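Local coordinates for glutamate ABC superfamily ATP binding cassette transporter, binding protein (Enterococcus faecium DO, PDB 5EYF) that binds glutamate and probably delivers it, as a solute-binding protein, to the membrane components of an ABC transporter for uptake, at residues Val65-Lys68 with Thr69-Pro72; Ala159-Ala162 with Leu163-Gly166; Glu209-Leu212 with Lys213-Gln217. All coordinates share one frame; numbering follows the deposited sequence.

Interaction 1: residues Val65-Lys68 with Thr69-Pro72. With GLU (glutamic acid), chain E.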
loop_
_atom_site.group_PDB
_atom_site.type_symbol
_atom_site.label_atom_id
_atom_site.label_comp_id
_atom_site.label_asym_id
_atom_site.label_seq_id
_atom_site.Cartn_x
_atom_site.Cartn_y
_atom_site.Cartn_z
ATOM N N VAL B 65 -21.074 -3.530 11.970
ATOM C CA VAL B 65 -21.010 -4.434 10.829
ATOM C C VAL B 65 -19.929 -5.479 11.090
ATOM O O VAL B 65 -19.025 -5.290 11.911
ATOM C CB VAL B 65 -20.700 -3.695 9.507
ATOM C CG1 VAL B 65 -21.685 -2.559 9.289
ATOM C CG2 VAL B 65 -19.242 -3.194 9.489
ATOM N N THR B 66 -20.024 -6.584 10.359
ATOM C CA THR B 66 -18.954 -7.558 10.256
ATOM C C THR B 66 -18.476 -7.592 8.804
ATOM O O THR B 66 -19.072 -6.980 7.915
ATOM C CB THR B 66 -19.418 -8.953 10.673
ATOM O OG1 THR B 66 -20.310 -9.458 9.670
ATOM C CG2 THR B 66 -20.138 -8.893 12.025
ATOM N N SER B 67 -17.409 -8.342 8.544
ATOM C CA SER B 67 -17.023 -8.531 7.148
ATOM C C SER B 67 -18.137 -9.184 6.344
ATOM O O SER B 67 -18.282 -8.907 5.149
ATOM C CB SER B 67 -15.746 -9.360 7.061
ATOM O OG SER B 67 -14.711 -8.698 7.763
ATOM N N LYS B 68 -18.952 -10.029 6.990
ATOM C CA LYS B 68 -20.062 -10.662 6.292
ATOM C C LYS B 68 -21.207 -9.686 6.042
ATOM O O LYS B 68 -21.771 -9.657 4.939
ATOM C CB LYS B 68 -20.553 -11.886 7.080
ATOM C CG LYS B 68 -20.033 -13.199 6.502
ATOM C CD LYS B 68 -20.386 -14.370 7.385
ATOM C CE LYS B 68 -21.882 -14.639 7.360
ATOM N NZ LYS B 68 -22.354 -15.121 6.024
ATOM N N THR B 69 -21.563 -8.871 7.037
ATOM C CA THR B 69 -22.770 -8.072 6.926
ATOM C C THR B 69 -22.536 -6.692 6.340
ATOM O O THR B 69 -23.509 -6.018 5.993
ATOM C CB THR B 69 -23.430 -7.899 8.299
ATOM O OG1 THR B 69 -22.536 -7.174 9.153
ATOM C CG2 THR B 69 -23.749 -9.263 8.919
ATOM N N ARG B 70 -21.283 -6.261 6.169
ATOM C CA ARG B 70 -21.088 -4.844 5.877
ATOM C C ARG B 70 -21.675 -4.456 4.520
ATOM O O ARG B 70 -22.376 -3.441 4.414
ATOM C CB ARG B 70 -19.609 -4.459 5.993
ATOM C CG ARG B 70 -18.639 -5.225 5.136
ATOM C CD ARG B 70 -17.221 -4.895 5.551
ATOM N NE ARG B 70 -16.311 -5.813 4.869
ATOM C CZ ARG B 70 -15.058 -6.067 5.222
ATOM N NH1 ARG B 70 -14.476 -5.434 6.243
ATOM N NH2 ARG B 70 -14.377 -6.981 4.525
ATOM N N ILE B 71 -21.422 -5.238 3.468
ATOM C CA ILE B 71 -21.974 -4.831 2.172
ATOM C C ILE B 71 -23.505 -4.980 2.175
ATOM O O ILE B 71 -24.201 -4.053 1.747
ATOM C CB ILE B 71 -21.303 -5.585 1.005
ATOM C CG1 ILE B 71 -19.834 -5.140 0.838
ATOM C CG2 ILE B 71 -22.070 -5.343 -0.295
ATOM C CD1 ILE B 71 -19.164 -5.824 -0.344
ATOM N N PRO B 72 -24.097 -6.092 2.635
ATOM C CA PRO B 72 -25.572 -6.144 2.702
ATOM C C PRO B 72 -26.207 -4.973 3.439
ATOM O O PRO B 72 -27.171 -4.397 2.929
ATOM C CB PRO B 72 -25.835 -7.487 3.401
ATOM C CG PRO B 72 -24.692 -8.332 2.978
ATOM C CD PRO B 72 -23.495 -7.396 2.970
HETATM N N GLU E . -8.974 -5.915 5.141
HETATM C CA GLU E . -9.380 -7.295 4.831
HETATM C C GLU E . -10.704 -7.302 4.079
HETATM O O GLU E . -11.307 -6.248 3.836
HETATM C CB GLU E . -9.477 -8.162 6.102
HETATM C CG GLU E . -10.222 -7.514 7.269
HETATM C CD GLU E . -11.736 -7.439 7.091
HETATM O OE1 GLU E . -12.330 -6.520 7.664
HETATM O OE2 GLU E . -12.351 -8.329 6.460
HETATM O OXT GLU E . -11.199 -8.373 3.674
HETATM O O HOH W 1 -19.863 -7.794 3.199
#
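Thr-66 and Thr-69 face each other across the turn by which the loop after strand 59-64 enters helix 70-75, and a weak bond runs from Arg-70 N to Thr-66 O. Thr-66 N donates to Thr-69 OG1 at 2.8 Å, almost straight at 172°. In return, Thr-69 N reaches Thr-66 OG1 at 3.0 Å. Each hydroxyl oxygen thus accepts from the other residue's amide, tying the turn together from both ends. Val-65 CG2 packs on Arg-70 CB, the two side chains crossing at about a right angle.

With its CG lodged between the backbone N and the carbonyl carbon (chi1 57°), Arg-70 runs extended past the backbone of Ser-67 into the glutamate pocket. Ser-67 OG lies 3.4 Å above one face of the guanidinium, toward its rim. Arg-70 NH1 holds ligand OE1 at 2.8 Å, and Arg-70 NH2 holds OE2 at 3.1 Å, so the side-chain carboxylate meets two nitrogens of one guanidinium. Ser-67 OG donates to the same OE2 at 2.7 Å and is also hydrogen-bonded to Lys-22 NZ. A water bridges Ser-67 O to Ile-71 N.

Arg-70 NH2 also makes a weak bond to oxygen O of the ligand's alpha-carboxylate. Arg-92 also binds the ligand, its NH2 close to that of Arg-70, and the positive charges gathered here probably offset both ligand carboxylates, consistent with selection for an acidic amino acid.

Interaction 2: residues Ala159-Ala162 with Leu163-Gly166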
loop_
_atom_site.group_PDB
_atom_site.type_symbol
_atom_site.label_atom_id
_atom_site.label_comp_id
_atom_site.label_asym_id
_atom_site.label_seq_id
_atom_site.Cartn_x
_atom_site.Cartn_y
_atom_site.Cartn_z
ATOM N N ALA B 159 -10.843 -17.230 16.291
ATOM C CA ALA B 159 -9.614 -17.590 15.603
ATOM C C ALA B 159 -8.428 -17.527 16.547
ATOM O O ALA B 159 -7.551 -18.395 16.515
ATOM C CB ALA B 159 -9.402 -16.648 14.408
ATOM N N PHE B 160 -8.386 -16.516 17.413
ATOM C CA PHE B 160 -7.247 -16.405 18.318
ATOM C C PHE B 160 -7.277 -17.456 19.430
ATOM O O PHE B 160 -6.227 -17.996 19.795
ATOM C CB PHE B 160 -7.170 -14.995 18.897
ATOM C CG PHE B 160 -6.003 -14.802 19.789
ATOM C CD1 PHE B 160 -4.723 -15.030 19.301
ATOM C CD2 PHE B 160 -6.165 -14.428 21.116
ATOM C CE1 PHE B 160 -3.625 -14.879 20.096
ATOM C CE2 PHE B 160 -5.055 -14.266 21.923
ATOM C CZ PHE B 160 -3.788 -14.495 21.411
ATOM N N THR B 161 -8.453 -17.763 20.000
ATOM C CA THR B 161 -8.436 -18.837 20.989
ATOM C C THR B 161 -8.088 -20.175 20.342
ATOM O O THR B 161 -7.425 -20.999 20.972
ATOM C CB THR B 161 -9.759 -18.916 21.764
ATOM O OG1 THR B 161 -10.855 -19.040 20.856
ATOM C CG2 THR B 161 -9.955 -17.661 22.634
ATOM N N ALA B 162 -8.472 -20.389 19.076
ATOM C CA ALA B 162 -8.062 -21.605 18.387
ATOM C C ALA B 162 -6.549 -21.647 18.230
ATOM O O ALA B 162 -5.930 -22.706 18.393
ATOM C CB ALA B 162 -8.750 -21.721 17.032
ATOM N N LEU B 163 -5.930 -20.497 17.951
ATOM C CA LEU B 163 -4.471 -20.449 17.898
ATOM C C LEU B 163 -3.882 -20.774 19.265
ATOM O O LEU B 163 -2.933 -21.567 19.377
ATOM C CB LEU B 163 -4.000 -19.064 17.422
ATOM C CG LEU B 163 -2.485 -18.939 17.291
ATOM C CD1 LEU B 163 -1.956 -19.822 16.158
ATOM C CD2 LEU B 163 -2.085 -17.474 17.027
ATOM N N GLN B 164 -4.466 -20.196 20.323
ATOM C CA GLN B 164 -3.927 -20.354 21.671
ATOM C C GLN B 164 -3.959 -21.812 22.116
ATOM O O GLN B 164 -3.047 -22.269 22.814
ATOM C CB GLN B 164 -4.707 -19.476 22.664
ATOM C CG GLN B 164 -4.417 -17.943 22.596
ATOM C CD GLN B 164 -5.200 -17.180 23.675
ATOM O OE1 GLN B 164 -6.436 -17.147 23.657
ATOM N NE2 GLN B 164 -4.489 -16.599 24.633
ATOM N N SER B 165 -4.992 -22.558 21.720
ATOM C CA SER B 165 -5.160 -23.961 22.097
ATOM C C SER B 165 -4.649 -24.923 21.026
ATOM O O SER B 165 -4.945 -26.126 21.082
ATOM C CB SER B 165 -6.634 -24.247 22.425
ATOM O OG SER B 165 -7.462 -23.893 21.336
ATOM N N GLY B 166 -3.875 -24.421 20.058
ATOM C CA GLY B 166 -3.146 -25.311 19.179
ATOM C C GLY B 166 -3.983 -25.947 18.111
ATOM O O GLY B 166 -3.557 -26.943 17.512
#
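Phe-160 and Gln-164 stack one turn apart near the end of helix 156-164, which a Schellman motif closes. Gly-166, with positive phi (77°), is its C-prime residue: Gly-166 N bonds Leu-163 O at 3.1 Å, and Gln-167 N turns back to Ala-162 O.

Gln-164 can be followed outward in the modelled conformer, one of two deposited, so its placement is not unique. Its CB sits 3.5 Å from Thr-161 O. The first torsion (chi1 -74°) sets CG anti to the carbonyl carbon and carries it over a face of the Phe-160 ring, 3.9 Å from the centroid, in a CH-pi contact offset toward the rim. CD lies 3.4 Å from Phe-160 CE2. There the amide runs nearly parallel to the ring, the planes 18° apart, but is displaced past its CE2 edge. At the tip, OE1 looks toward Thr-161 CG2 at 3.7 Å, and NE2 lies beyond the CE2-CZ edge, 3.6 Å from Phe-160 CE2.

Phe-160 also meets Tyr-188 edge-to-face, while Leu-163 and Ala-159 turn to Met-171, and Leu-163 and Ala-162 to Leu-130. The helix is thus laid against strands 128-132, 170-172 and 188-191; Gln-164, though largely exposed, also touches Tyr-188 and Asn-185. Thr-161 OG1 bonds back to Glu-158 O, within its own helix. Thr-161 O is gripped twice by one residue: Ser-165 N at 3.0 Å and Ser-165 OG at 2.9 Å arrive from opposite faces of the carbonyl plane.

Interaction 3: residues Glu209-Leu212 with Lys213-Gln217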
loop_
_atom_site.group_PDB
_atom_site.type_symbol
_atom_site.label_atom_id
_atom_site.label_comp_id
_atom_site.label_asym_id
_atom_site.label_seq_id
_atom_site.Cartn_x
_atom_site.Cartn_y
_atom_site.Cartn_z
ATOM N N GLU B 209 -23.030 9.389 -5.485
ATOM C CA GLU B 209 -21.798 10.037 -5.923
ATOM C C GLU B 209 -21.561 11.372 -5.228
ATOM O O GLU B 209 -20.404 11.747 -4.997
ATOM C CB GLU B 209 -21.823 10.215 -7.438
ATOM C CG GLU B 209 -21.786 8.899 -8.199
ATOM C CD GLU B 209 -23.130 8.291 -8.486
ATOM O OE1 GLU B 209 -24.163 8.801 -8.003
ATOM O OE2 GLU B 209 -23.155 7.283 -9.226
ATOM N N ASN B 210 -22.620 12.101 -4.874
ATOM C CA ASN B 210 -22.396 13.372 -4.188
ATOM C C ASN B 210 -21.826 13.145 -2.797
ATOM O O ASN B 210 -20.933 13.882 -2.365
ATOM C CB ASN B 210 -23.685 14.185 -4.105
ATOM C CG ASN B 210 -24.177 14.659 -5.471
ATOM O OD1 ASN B 210 -23.390 14.947 -6.374
ATOM N ND2 ASN B 210 -25.487 14.719 -5.624
ATOM N N PHE B 211 -22.313 12.116 -2.085
ATOM C CA PHE B 211 -21.755 11.793 -0.770
ATOM C C PHE B 211 -20.319 11.287 -0.894
ATOM O O PHE B 211 -19.442 11.671 -0.107
ATOM C CB PHE B 211 -22.655 10.773 -0.074
ATOM C CG PHE B 211 -22.206 10.368 1.300
ATOM C CD1 PHE B 211 -22.010 11.307 2.293
ATOM C CD2 PHE B 211 -21.994 9.029 1.604
ATOM C CE1 PHE B 211 -21.600 10.926 3.562
ATOM C CE2 PHE B 211 -21.594 8.636 2.879
ATOM C CZ PHE B 211 -21.389 9.586 3.862
ATOM N N LEU B 212 -20.057 10.448 -1.898
ATOM C CA LEU B 212 -18.693 9.973 -2.136
ATOM C C LEU B 212 -17.734 11.144 -2.347
ATOM O O LEU B 212 -16.646 11.185 -1.756
ATOM C CB LEU B 212 -18.669 9.027 -3.343
ATOM C CG LEU B 212 -17.283 8.565 -3.790
ATOM C CD1 LEU B 212 -16.565 7.737 -2.718
ATOM C CD2 LEU B 212 -17.417 7.745 -5.074
ATOM N N LYS B 213 -18.128 12.111 -3.182
ATOM C CA LYS B 213 -17.296 13.290 -3.403
ATOM C C LYS B 213 -17.072 14.059 -2.107
ATOM O O LYS B 213 -15.964 14.546 -1.854
ATOM C CB LYS B 213 -17.934 14.210 -4.449
ATOM C CG LYS B 213 -17.704 13.797 -5.890
ATOM C CD LYS B 213 -18.347 14.779 -6.875
ATOM C CE LYS B 213 -19.418 14.112 -7.726
ATOM N NZ LYS B 213 -18.888 12.990 -8.533
ATOM N N ALA B 214 -18.117 14.178 -1.280
ATOM C CA ALA B 214 -17.986 14.851 0.011
ATOM C C ALA B 214 -17.001 14.129 0.931
ATOM O O ALA B 214 -16.217 14.775 1.635
ATOM C CB ALA B 214 -19.357 14.962 0.686
ATOM N N VAL B 215 -17.058 12.794 0.974
ATOM C CA VAL B 215 -16.125 12.030 1.799
ATOM C C VAL B 215 -14.696 12.219 1.307
ATOM O O VAL B 215 -13.769 12.419 2.109
ATOM C CB VAL B 215 -16.532 10.543 1.796
ATOM C CG1 VAL B 215 -15.441 9.662 2.411
ATOM C CG2 VAL B 215 -17.872 10.362 2.526
ATOM N N ASN B 216 -14.495 12.178 -0.010
ATOM C CA ASN B 216 -13.131 12.364 -0.519
ATOM C C ASN B 216 -12.614 13.770 -0.252
ATOM O O ASN B 216 -11.430 13.948 0.059
ATOM C CB ASN B 216 -13.061 12.055 -2.015
ATOM C CG ASN B 216 -12.929 10.578 -2.271
ATOM O OD1 ASN B 216 -12.440 9.839 -1.410
ATOM N ND2 ASN B 216 -13.395 10.123 -3.427
ATOM N N GLN B 217 -13.488 14.772 -0.360
ATOM C CA GLN B 217 -13.082 16.135 -0.059
ATOM C C GLN B 217 -12.728 16.279 1.411
ATOM O O GLN B 217 -11.761 16.961 1.761
ATOM C CB GLN B 217 -14.219 17.095 -0.440
ATOM C CG GLN B 217 -13.969 18.561 -0.114
ATOM C CD GLN B 217 -12.858 19.162 -0.938
ATOM O OE1 GLN B 217 -12.615 18.742 -2.065
ATOM N NE2 GLN B 217 -12.171 20.157 -0.378
#
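Phe-211 and Val-215 meet one turn apart at the start of helix 209-225, joined by a backbone bond and by a CH-pi contact. Four consecutive i to i+4 bonds cross the contact, satisfying the carbonyls of Glu-209 to Leu-212 and the amides of Lys-213 to Asn-216. The Lys-213 N bond to Glu-209 O spans 2.9 Å and is nearly straight at 165°. Ala-214 N reaches Asn-210 O at 3.0 Å. Val-215 N meets Phe-211 O at 2.8 Å, close to the direction in which that carbonyl points. Asn-216 N takes Leu-212 O at 2.9 Å, and the next bond, Gln-217 N to Lys-213 O, continues the ladder.

Among the side-chain polar groups, Asn-216 OD1 accepts from Asp-100 N outside the helix, while its ND2 lies 4.0 Å from Leu-212 CD1, the two side chains running side by side in the same direction. Gln-217 NE2 bonds Glu-221 OE2 one turn further on. Lys-213 NZ and Glu-209 OE1 are 6.8 Å apart and form no salt bridge in the modelled lysine conformer, one of two; the lysine chain instead bends back over Glu-209 O.

On the apolar side, CG of Phe-211 stands anti to the backbone N (chi1 -179°), which brings the ring to Val-215. Val-215 CG2 sits over one face of the Phe-211 ring, offset toward the rim, 4.0 Å from the centroid and 15° off the normal. Phe-211, Ala-214 and Val-215 press on Ile-53 of helix 41-54; Phe-211, Leu-212 and Val-215 lie on Ile-204 of strand 198-205, and Phe-211 also touches Ile-7 of helix 7-14, where Leu-8 receives Asn-210 and Ala-214.

Only interaction 1 reaches the bound glutamate; the other two lie on helices, 159-166 at a helix end, that flank the sheets of the alpha/beta fold. Centre to centre, interactions 2 and 3 lie about 41 Å apart, on opposite sides of the chain's centre, with interaction 1 about 24 Å from interaction 2 and 21 Å from interaction 3. This is consistent with a two-lobed binding protein that holds its ligand between lobes, with 65-72 and 209-217 on one lobe and 159-166 on the other. Glutamate itself is about 12 Å from the side chain of Ala-159, nearest atoms, whereas interaction 3 is away from the known binding sites.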